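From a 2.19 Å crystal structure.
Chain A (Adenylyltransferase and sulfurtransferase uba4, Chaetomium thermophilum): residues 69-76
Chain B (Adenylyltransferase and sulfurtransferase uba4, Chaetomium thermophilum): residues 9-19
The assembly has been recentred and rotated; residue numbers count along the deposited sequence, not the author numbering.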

# COMPACT_ATOMS: atom_id res chain seq x y z
N GLU A 69 3.70 23.86 -11.53
CA GLU A 69 3.99 24.99 -10.66
C GLU A 69 4.98 24.58 -9.59
O GLU A 69 4.98 23.44 -9.12
CB GLU A 69 2.70 25.53 -10.01
CG GLU A 69 1.61 25.89 -11.00
CD GLU A 69 0.32 26.34 -10.32
OE1 GLU A 69 0.40 27.10 -9.34
OE2 GLU A 69 -0.77 25.92 -10.77
N THR A 70 5.84 25.52 -9.20
CA THR A 70 6.87 25.24 -8.21
C THR A 70 6.26 24.79 -6.89
O THR A 70 6.81 23.92 -6.21
CB THR A 70 7.73 26.49 -7.99
OG1 THR A 70 8.21 26.98 -9.25
CG2 THR A 70 8.92 26.17 -7.08
N SER A 71 5.11 25.36 -6.52
CA SER A 71 4.52 25.08 -5.21
C SER A 71 3.94 23.68 -5.10
O SER A 71 3.59 23.27 -3.99
CB SER A 71 3.44 26.12 -4.91
OG SER A 71 2.42 26.09 -5.89
N ASN A 72 3.84 22.94 -6.20
CA ASN A 72 3.28 21.59 -6.18
C ASN A 72 4.33 20.51 -6.40
O ASN A 72 3.99 19.32 -6.36
CB ASN A 72 2.18 21.47 -7.24
CG ASN A 72 1.08 22.50 -7.07
OD1 ASN A 72 0.79 22.92 -5.95
ND2 ASN A 72 0.47 22.92 -8.18
N LEU A 73 5.59 20.88 -6.63
CA LEU A 73 6.62 19.88 -6.90
C LEU A 73 6.88 18.98 -5.70
O LEU A 73 7.32 17.84 -5.86
CB LEU A 73 7.93 20.56 -7.32
CG LEU A 73 7.89 21.32 -8.65
CD1 LEU A 73 9.16 22.15 -8.82
CD2 LEU A 73 7.71 20.36 -9.82
N HIS A 74 6.60 19.47 -4.48
CA HIS A 74 6.83 18.66 -3.29
C HIS A 74 6.03 17.37 -3.30
O HIS A 74 6.41 16.40 -2.63
CB HIS A 74 6.50 19.47 -2.04
CG HIS A 74 5.04 19.59 -1.77
ND1 HIS A 74 4.41 18.94 -0.73
CD2 HIS A 74 4.07 20.30 -2.40
CE1 HIS A 74 3.12 19.23 -0.73
NE2 HIS A 74 2.89 20.06 -1.74
N ARG A 75 4.91 17.33 -4.03
CA ARG A 75 4.08 16.14 -4.11
C ARG A 75 3.90 15.60 -5.52
O ARG A 75 3.37 14.49 -5.67
CB ARG A 75 2.69 16.42 -3.51
CG ARG A 75 1.85 17.42 -4.29
CD ARG A 75 0.66 17.91 -3.47
NE ARG A 75 -0.32 18.64 -4.28
CZ ARG A 75 -0.31 19.96 -4.47
NH1 ARG A 75 0.62 20.72 -3.91
NH2 ARG A 75 -1.25 20.52 -5.23
N GLN A 76 4.33 16.33 -6.54
CA GLN A 76 4.20 15.92 -7.94
C GLN A 76 5.61 15.59 -8.43
O GLN A 76 6.23 16.35 -9.19
CB GLN A 76 3.53 17.01 -8.79
CG GLN A 76 2.17 17.43 -8.26
CD GLN A 76 1.48 18.47 -9.12
OE1 GLN A 76 2.06 18.99 -10.09
NE2 GLN A 76 0.24 18.79 -8.78
N LYS B 9 12.39 33.51 0.55
CA LYS B 9 11.22 33.70 -0.24
C LYS B 9 10.94 32.51 -1.16
O LYS B 9 9.81 32.20 -1.30
CB LYS B 9 11.31 34.96 -1.08
CG LYS B 9 10.21 35.97 -0.81
CD LYS B 9 10.16 36.33 0.66
CE LYS B 9 9.18 37.44 0.97
NZ LYS B 9 9.70 38.76 0.55
N GLU B 10 11.93 31.88 -1.80
CA GLU B 10 11.70 30.72 -2.72
C GLU B 10 11.16 29.52 -1.91
O GLU B 10 10.34 28.76 -2.35
CB GLU B 10 12.92 30.24 -3.63
CG GLU B 10 13.38 28.75 -3.59
CD GLU B 10 13.39 27.93 -4.97
OE1 GLU B 10 14.42 27.81 -5.63
OE2 GLU B 10 12.38 27.35 -5.42
N GLU B 11 11.74 29.31 -0.74
CA GLU B 11 11.30 28.16 0.14
C GLU B 11 9.81 28.35 0.62
O GLU B 11 9.05 27.44 0.67
CB GLU B 11 12.25 27.86 1.34
CG GLU B 11 13.73 27.80 0.93
CD GLU B 11 14.71 27.79 2.12
OE1 GLU B 11 14.67 28.70 2.94
OE2 GLU B 11 15.55 26.88 2.29
N ILE B 12 9.42 29.56 0.98
CA ILE B 12 8.04 29.84 1.37
C ILE B 12 7.08 29.41 0.27
O ILE B 12 6.08 28.73 0.53
CB ILE B 12 7.87 31.34 1.71
CG1 ILE B 12 8.56 31.65 3.04
CG2 ILE B 12 6.40 31.71 1.75
CD1 ILE B 12 8.81 33.13 3.27
N GLU B 13 7.37 29.78 -0.97
CA GLU B 13 6.51 29.40 -2.09
C GLU B 13 6.57 27.89 -2.33
O GLU B 13 5.53 27.25 -2.55
CB GLU B 13 6.92 30.16 -3.35
CG GLU B 13 6.28 29.65 -4.64
CD GLU B 13 6.65 30.51 -5.85
OE1 GLU B 13 7.18 31.62 -5.63
OE2 GLU B 13 6.40 30.08 -7.00
N ARG B 14 7.77 27.31 -2.31
CA ARG B 14 7.92 25.90 -2.64
C ARG B 14 7.23 25.00 -1.63
O ARG B 14 6.68 23.96 -2.01
CB ARG B 14 9.41 25.56 -2.75
CG ARG B 14 9.71 24.13 -3.17
CD ARG B 14 11.21 23.92 -3.39
NE ARG B 14 11.63 24.24 -4.75
CZ ARG B 14 11.61 23.38 -5.76
NH1 ARG B 14 11.21 22.13 -5.58
NH2 ARG B 14 12.01 23.77 -6.96
N TYR B 15 7.22 25.39 -0.35
CA TYR B 15 6.69 24.54 0.72
C TYR B 15 5.39 25.06 1.31
O TYR B 15 4.95 24.57 2.36
CB TYR B 15 7.73 24.41 1.84
CG TYR B 15 9.09 23.92 1.37
CD1 TYR B 15 9.19 22.79 0.57
CD2 TYR B 15 10.25 24.59 1.71
CE1 TYR B 15 10.42 22.33 0.14
CE2 TYR B 15 11.49 24.14 1.28
CZ TYR B 15 11.56 23.01 0.49
OH TYR B 15 12.78 22.56 0.06
N SER B 16 4.74 26.04 0.67
CA SER B 16 3.56 26.66 1.26
C SER B 16 2.44 25.65 1.48
O SER B 16 1.73 25.72 2.49
CB SER B 16 3.08 27.80 0.36
OG SER B 16 2.88 27.33 -0.97
N ARG B 17 2.25 24.72 0.55
CA ARG B 17 1.11 23.82 0.63
C ARG B 17 1.24 22.82 1.78
O ARG B 17 0.22 22.42 2.36
CB ARG B 17 0.93 23.08 -0.70
CG ARG B 17 0.56 23.96 -1.88
CD ARG B 17 -0.81 24.62 -1.72
NE ARG B 17 -1.76 23.80 -0.96
CZ ARG B 17 -2.54 22.85 -1.49
NH1 ARG B 17 -2.49 22.59 -2.79
NH2 ARG B 17 -3.36 22.17 -0.71
N GLN B 18 2.45 22.40 2.13
CA GLN B 18 2.62 21.42 3.19
C GLN B 18 2.79 22.05 4.56
O GLN B 18 2.47 21.42 5.57
CB GLN B 18 3.81 20.50 2.89
CG GLN B 18 5.18 21.13 2.98
CD GLN B 18 6.30 20.10 2.85
OE1 GLN B 18 6.08 18.98 2.39
NE2 GLN B 18 7.51 20.48 3.26
N MET B 19 3.29 23.29 4.63
CA MET B 19 3.42 23.96 5.92
C MET B 19 2.06 24.23 6.55
O MET B 19 1.94 24.26 7.78
CB MET B 19 4.18 25.28 5.76
CG MET B 19 5.67 25.11 5.58
SD MET B 19 6.48 26.61 5.01
CE MET B 19 6.60 27.55 6.53
O HOH W 1 6.88 22.35 -4.05
O HOH W 2 8.42 29.75 -9.35
O HOH W 3 4.74 28.44 -8.03
O HOH W 4 5.39 16.81 1.30
O HOH W 5 -2.29 23.58 -5.71

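No direct hydrogen bond joins the two stretches; packing and bridging waters hold them, burying 531 Å² in total. E69(A) makes no contact. The CA-to-CB bond of T70(A) points toward the helix of chain B, and CG2 of T70(A) lies over one face of the R14(B) guanidinium, 3.9 Å from R14(B) NH2, while R14(B) NE is held by a salt bridge to E10(B) OE2 (3.3 Å). Threonine suits this place because its hydroxyl serves too: water 2 links T70(A) OG1 to E13(B) OE2. At S71(A) the backbones come closest, S71(A) CA lying 4.3 Å from R14(B) CA; S71(A) CB is 3.3 Å from E13(B) O. Water 1 lies between the backbones, donating to T70(A) O and R14(B) O and accepting from H74(A) N. N72(A) OD1 accepts two weak bonds from R75(A), helping to hold its guanidinium. Buried L73(A) brings a methyl, CD1, 3.8 Å from R14(B) NH2 without competing for its hydrogens. H74(A) has the largest covered area on chain A, 79 Å². Histidine offers two ring nitrogens: NE2 accepts from R75(A) NH1, while water 4 bridges ND1 to Q18(B) OE1. R75(A) is long enough for its end to near the helix although its CA-to-CB bond points sideways. R75(A) NH2 and R17(B) NH1, like-charged donors 3.4 Å apart, cannot bond to each other; water 5 accepts from both, weakly from R17(B).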